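Local coordinates for embryonic developmental protein tofu-6 (Caenorhabditis elegans, PDB 7OCX) that pairs through its RNA recognition motif domain with PID-3 in the PETISCO complex, which takes part in piRNA (21U-RNA) biogenesis, at residues G41-R47 / L59-M65; A11-D16 / D93-V97. All blocks are in the same frame, centred on the assembly; numbering follows the deposited sequence. Where two conformers were deposited one is given.

Contact 1: G41-R47 / L59-M65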
loop_
_atom_site.group_PDB
_atom_site.type_symbol
_atom_site.label_atom_id
_atom_site.label_comp_id
_atom_site.label_asym_id
_atom_site.label_seq_id
_atom_site.Cartn_x
_atom_site.Cartn_y
_atom_site.Cartn_z
ATOM N N GLY C 41 5.129 14.150 10.803
ATOM C CA GLY C 41 4.819 13.046 9.920
ATOM C C GLY C 41 4.350 11.837 10.702
ATOM O O GLY C 41 4.206 11.868 11.924
ATOM N N LYS C 42 4.092 10.771 9.962
ATOM C CA LYS C 42 3.654 9.547 10.586
ATOM C C LYS C 42 4.789 8.950 11.416
ATOM O O LYS C 42 5.971 9.074 11.090
ATOM C CB LYS C 42 3.153 8.555 9.538
ATOM C CG LYS C 42 1.915 9.019 8.761
ATOM C CD LYS C 42 1.575 8.010 7.659
ATOM C CE LYS C 42 0.307 8.375 6.899
ATOM N NZ LYS C 42 0.459 9.594 6.122
ATOM N N VAL C 43 4.418 8.336 12.531
ATOM C CA VAL C 43 5.361 7.786 13.499
ATOM C C VAL C 43 5.229 6.275 13.524
ATOM O O VAL C 43 4.131 5.747 13.720
ATOM C CB VAL C 43 5.116 8.361 14.907
ATOM C CG1 VAL C 43 6.053 7.721 15.919
ATOM C CG2 VAL C 43 5.267 9.894 14.905
ATOM N N SER C 44 6.351 5.568 13.378
ATOM C CA SER C 44 6.299 4.111 13.418
ATOM C C SER C 44 6.435 3.546 14.821
ATOM O O SER C 44 5.780 2.554 15.158
ATOM C CB SER C 44 7.415 3.520 12.548
ATOM O OG SER C 44 7.541 2.132 12.784
ATOM N N TYR C 45 7.297 4.139 15.648
ATOM C CA TYR C 45 7.501 3.671 17.011
ATOM C C TYR C 45 7.976 4.808 17.895
ATOM O O TYR C 45 8.681 5.705 17.448
ATOM C CB TYR C 45 8.523 2.541 17.146
ATOM C CG TYR C 45 8.467 1.843 18.498
ATOM C CD1 TYR C 45 7.242 1.571 19.112
ATOM C CD2 TYR C 45 9.631 1.437 19.149
ATOM C CE1 TYR C 45 7.178 0.933 20.342
ATOM C CE2 TYR C 45 9.577 0.787 20.376
ATOM C CZ TYR C 45 8.348 0.539 20.964
ATOM O OH TYR C 45 8.301 -0.105 22.180
ATOM N N CYS C 46 7.667 4.683 19.180
ATOM C CA CYS C 46 7.848 5.742 20.145
ATOM C C CYS C 46 7.952 5.126 21.530
ATOM O O CYS C 46 7.036 4.415 21.943
ATOM C CB CYS C 46 6.645 6.678 20.049
ATOM S SG CYS C 46 6.750 8.047 21.043
ATOM N N ARG C 47 9.034 5.406 22.259
ATOM C CA ARG C 47 9.113 4.863 23.603
ATOM C C ARG C 47 9.979 5.756 24.483
ATOM O O ARG C 47 10.959 6.352 24.031
ATOM C CB ARG C 47 9.655 3.417 23.583
ATOM C CG ARG C 47 9.748 2.727 24.953
ATOM C CD ARG C 47 8.377 2.463 25.644
ATOM N NE ARG C 47 7.517 1.434 25.055
ATOM C CZ ARG C 47 6.425 1.654 24.328
ATOM N NH1 ARG C 47 6.043 2.882 23.988
ATOM N NH2 ARG C 47 5.684 0.615 23.948
ATOM N N LEU C 59 14.595 9.809 28.832
ATOM C CA LEU C 59 15.287 9.418 27.606
ATOM C C LEU C 59 14.365 8.599 26.715
ATOM O O LEU C 59 13.588 7.773 27.207
ATOM C CB LEU C 59 16.522 8.583 27.903
ATOM C CG LEU C 59 17.761 9.311 28.416
ATOM C CD1 LEU C 59 17.491 10.116 29.674
ATOM C CD2 LEU C 59 18.839 8.252 28.631
ATOM N N GLY C 60 14.499 8.775 25.400
ATOM C CA GLY C 60 13.543 8.183 24.493
ATOM C C GLY C 60 14.106 7.842 23.132
ATOM O O GLY C 60 15.289 8.029 22.833
ATOM N N PHE C 61 13.208 7.323 22.308
ATOM C CA PHE C 61 13.530 6.821 20.987
ATOM C C PHE C 61 12.275 7.011 20.161
ATOM O O PHE C 61 11.169 6.739 20.634
ATOM C CB PHE C 61 13.920 5.357 21.043
ATOM C CG PHE C 61 14.067 4.742 19.727
ATOM C CD1 PHE C 61 15.164 5.063 18.925
ATOM C CD2 PHE C 61 13.148 3.826 19.282
ATOM C CE1 PHE C 61 15.325 4.486 17.684
ATOM C CE2 PHE C 61 13.318 3.238 18.078
ATOM C CZ PHE C 61 14.415 3.566 17.265
ATOM N N VAL C 62 12.443 7.529 18.956
ATOM C CA VAL C 62 11.343 7.735 18.028
ATOM C C VAL C 62 11.800 7.286 16.651
ATOM O O VAL C 62 12.890 7.660 16.217
ATOM C CB VAL C 62 10.899 9.209 17.964
ATOM C CG1 VAL C 62 9.842 9.388 16.899
ATOM C CG2 VAL C 62 10.354 9.628 19.280
ATOM N N ASN C 63 10.970 6.495 15.962
ATOM C CA ASN C 63 11.232 6.114 14.579
ATOM C C ASN C 63 10.082 6.663 13.741
ATOM O O ASN C 63 8.912 6.373 14.025
ATOM C CB ASN C 63 11.393 4.586 14.441
ATOM C CG ASN C 63 12.037 4.188 13.114
ATOM O OD1 ASN C 63 13.262 4.273 12.980
ATOM N ND2 ASN C 63 11.253 3.652 12.179
ATOM N N MET C 64 10.416 7.452 12.725
ATOM C CA MET C 64 9.380 7.930 11.832
ATOM C C MET C 64 9.012 6.840 10.832
ATOM O O MET C 64 9.739 5.865 10.629
ATOM C CB MET C 64 9.815 9.200 11.115
ATOM C CG MET C 64 10.246 10.359 12.001
ATOM S SD MET C 64 9.038 10.848 13.211
ATOM C CE MET C 64 7.843 11.711 12.170
ATOM N N MET C 65 7.842 6.996 10.226
ATOM C CA MET C 65 7.391 5.992 9.274
ATOM C C MET C 65 8.234 5.985 8.007
ATOM O O MET C 65 8.284 4.965 7.310
ATOM C CB MET C 65 5.924 6.228 8.923
ATOM C CG MET C 65 5.375 5.115 8.094
ATOM S SD MET C 65 4.964 3.604 8.953
ATOM C CE MET C 65 4.339 4.172 10.530
#
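Val43 and Val62 meet through their CG1 methyls, 4.3 Å apart, and Cys46 SG lies at the same distance from Val62 CG2. The Met64 chain is bent at chi2 (-55°) and chi3 (-75°), which carries its CE to 3.4 Å from Lys42 O, close also to Val43 CG2. On the face opposite Cys46 and Val62, the rings of Tyr45 and Phe61 meet edge to edge, CD2 to CE2. Met65 CE lies against Ser44.

The backbones run antiparallel. Tyr45 and Asn63 form a hydrogen-bonded pair, with Asn63 N 2.8 Å from Tyr45 O; Arg47 and Phe61 form another. Asn63 O accepts from Ser44 N (2.8 Å) and Tyr45 N (3.2 Å), the mark of a classic beta bulge. Beyond it, Met65 N donates to Lys42 O from above the carbonyl plane. At the polar edge Arg47 NH1 forms a salt bridge with Asp30. Val43 O accepts a hydrogen bond from Gln61 of the PID-3 chain, and Ser44 O from its Asn55 and Gln58.

The contact belongs to the hairpin of strands 43-51 and 57-64 in the RRM sheet. Cys46 and Val62 pack on helix 30-38, and Met64 on helix 67-75. Strand 18-25 flanks strand 57-64.

Contact 2: A11-D16 / D93-V97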
loop_
_atom_site.group_PDB
_atom_site.type_symbol
_atom_site.label_atom_id
_atom_site.label_comp_id
_atom_site.label_asym_id
_atom_site.label_seq_id
_atom_site.Cartn_x
_atom_site.Cartn_y
_atom_site.Cartn_z
ATOM N N ALA C 11 17.634 -5.490 17.087
ATOM C CA ALA C 11 16.477 -4.840 16.487
ATOM C C ALA C 11 16.805 -3.790 15.429
ATOM O O ALA C 11 17.447 -2.779 15.712
ATOM C CB ALA C 11 15.627 -4.197 17.589
ATOM N N TYR C 12 16.305 -4.019 14.217
ATOM C CA TYR C 12 16.641 -3.195 13.064
ATOM C C TYR C 12 15.491 -2.260 12.705
ATOM O O TYR C 12 14.342 -2.695 12.574
ATOM C CB TYR C 12 16.958 -4.062 11.848
ATOM C CG TYR C 12 17.588 -3.296 10.707
ATOM C CD1 TYR C 12 18.956 -3.070 10.669
ATOM C CD2 TYR C 12 16.808 -2.764 9.687
ATOM C CE1 TYR C 12 19.536 -2.370 9.626
ATOM C CE2 TYR C 12 17.378 -2.050 8.642
ATOM C CZ TYR C 12 18.738 -1.851 8.621
ATOM O OH TYR C 12 19.295 -1.135 7.590
ATOM N N TYR C 13 15.816 -0.994 12.480
ATOM C CA TYR C 13 14.833 0.006 12.105
ATOM C C TYR C 13 15.166 0.621 10.751
ATOM O O TYR C 13 16.336 0.727 10.374
ATOM C CB TYR C 13 14.795 1.088 13.145
ATOM C CG TYR C 13 14.326 0.606 14.498
ATOM C CD1 TYR C 13 13.000 0.257 14.708
ATOM C CD2 TYR C 13 15.208 0.509 15.566
ATOM C CE1 TYR C 13 12.555 -0.155 15.957
ATOM C CE2 TYR C 13 14.775 0.087 16.815
ATOM C CZ TYR C 13 13.448 -0.244 17.001
ATOM O OH TYR C 13 13.007 -0.662 18.239
ATOM N N LEU C 14 14.128 1.039 10.032
ATOM C CA LEU C 14 14.313 1.686 8.740
ATOM C C LEU C 14 15.499 2.638 8.794
ATOM O O LEU C 14 15.552 3.551 9.624
ATOM C CB LEU C 14 13.064 2.458 8.339
ATOM C CG LEU C 14 13.101 3.161 6.981
ATOM C CD1 LEU C 14 13.502 2.206 5.851
ATOM C CD2 LEU C 14 11.762 3.838 6.716
ATOM N N LYS C 15 16.462 2.409 7.914
ATOM C CA LYS C 15 17.674 3.206 7.877
ATOM C C LYS C 15 17.352 4.687 7.769
ATOM O O LYS C 15 16.544 5.100 6.935
ATOM C CB LYS C 15 18.508 2.744 6.684
ATOM C CG LYS C 15 19.870 3.357 6.611
ATOM C CD LYS C 15 20.708 2.679 5.554
ATOM C CE LYS C 15 22.082 3.311 5.498
ATOM N NZ LYS C 15 22.926 2.608 4.513
ATOM N N ASP C 16 17.987 5.477 8.642
ATOM C CA ASP C 16 17.933 6.937 8.704
ATOM C C ASP C 16 16.559 7.500 9.065
ATOM O O ASP C 16 16.327 8.708 8.884
ATOM C CB ASP C 16 18.408 7.554 7.384
ATOM C CG ASP C 16 19.861 7.196 7.048
ATOM O OD1 ASP C 16 20.638 6.910 7.988
ATOM O OD2 ASP C 16 20.225 7.207 5.848
ATOM N N ASP C 93 20.676 11.098 15.568
ATOM C CA ASP C 93 20.279 10.072 14.612
ATOM C C ASP C 93 20.579 8.688 15.169
ATOM O O ASP C 93 21.669 8.445 15.693
ATOM C CB ASP C 93 21.031 10.227 13.290
ATOM C CG ASP C 93 20.666 11.483 12.530
ATOM O OD1 ASP C 93 19.482 11.877 12.490
ATOM O OD2 ASP C 93 21.598 12.094 11.976
ATOM N N HIS C 94 19.632 7.770 15.017
ATOM C CA HIS C 94 19.859 6.378 15.384
ATOM C C HIS C 94 20.547 5.633 14.239
ATOM O O HIS C 94 20.259 5.876 13.066
ATOM C CB HIS C 94 18.529 5.692 15.707
ATOM C CG HIS C 94 18.636 4.204 15.792
ATOM N ND1 HIS C 94 18.575 3.392 14.681
ATOM C CD2 HIS C 94 18.793 3.379 16.854
ATOM C CE1 HIS C 94 18.718 2.132 15.051
ATOM N NE2 HIS C 94 18.838 2.096 16.367
ATOM N N LYS C 95 21.455 4.715 14.588
ATOM C CA LYS C 95 22.158 3.891 13.611
ATOM C C LYS C 95 21.962 2.415 13.953
ATOM O O LYS C 95 22.062 2.022 15.118
ATOM C CB LYS C 95 23.670 4.210 13.566
ATOM C CG LYS C 95 23.999 5.681 13.343
ATOM C CD LYS C 95 23.875 6.095 11.881
ATOM C CE LYS C 95 23.488 7.562 11.785
ATOM N NZ LYS C 95 23.703 8.170 10.447
ATOM N N ASN C 96 21.696 1.596 12.936
ATOM C CA ASN C 96 21.562 0.160 13.153
ATOM C C ASN C 96 22.944 -0.471 13.341
ATOM O O ASN C 96 23.968 0.075 12.921
ATOM C CB ASN C 96 20.839 -0.499 11.976
ATOM C CG ASN C 96 19.349 -0.179 11.941
ATOM O OD1 ASN C 96 18.629 -0.348 12.926
ATOM N ND2 ASN C 96 18.884 0.298 10.791
ATOM N N VAL C 97 22.968 -1.631 13.988
ATOM C CA VAL C 97 24.212 -2.383 14.136
ATOM C C VAL C 97 24.556 -3.056 12.813
ATOM O O VAL C 97 23.695 -3.669 12.172
ATOM C CB VAL C 97 24.097 -3.417 15.264
ATOM C CG1 VAL C 97 25.256 -4.404 15.189
ATOM C CG2 VAL C 97 24.071 -2.729 16.620
HETATM O O HOH W 1 16.655 4.209 12.047
HETATM O O HOH W 2 19.726 4.272 10.736
HETATM O O HOH W 3 20.876 8.350 10.211
#
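Asn96 grips the backbone of Tyr13 with both ends of its amide. Its CG is anti to the carbonyl carbon (chi1 -73°), which lays the amide across the Tyr12 ring. ND2 donates to Tyr13 O at 2.6 Å, almost straight (171°) and in the carbonyl plane. OD1 accepts from Tyr13 N at 2.9 Å, with the donor tilted from the amide's carbonyl plane. The same amide stacks over one face of the Tyr12 ring, the planes 22° apart, and ND2 comes within 3.0 Å of Tyr12 CE1. The two backbone bonds and the ring together fix how the amide is turned. With an alanine here, Tyr13 N and O would probably lose both partners and the Tyr12 face its amide cover.

Three waters extend the contact. One accepts from Asp16 N and donates to His94 O. Another joins Asp16 OD1 to Lys95 NZ, themselves 4.1 Å apart, beyond a salt bridge. The third donates to Leu14 O and has a weak bond with His94 ND1. Asp16 OD2 turns instead to Asn74 of the PID-3 chain.

Farther out, the Tyr13 ring sets its edge toward the His94 face in a T-shaped stack, centroids 5.6 Å apart. This surface contact joins extensions flanking strands 18-25 and 87-93. Both Tyr13 and His94 pack on Phe61 of strand 57-64, which probably holds an aromatic position of the RNP1 motif.

From the N terminus the chain passes first through 11-16, then strand 18-25 and helix 30-38, before reaching 41-47. Contact 1 closes a short loop; the 11 residues between its segments are the rest of the hairpin. Contact 2 closes a much longer one, since 93-97 follows the last strand, and contact 1 lies wholly within it. The two do not cross. Contact 1 ties strand 43-51, outermost within this chain, to strand 57-64; contact 2 brings the segment before strand 18-25 and the one after strand 87-93 together, over the face of the sheet that bears Phe61. Their centres are 12 Å apart, yet they touch: Phe61 CZ lies 3.5 Å from Tyr13 CE2.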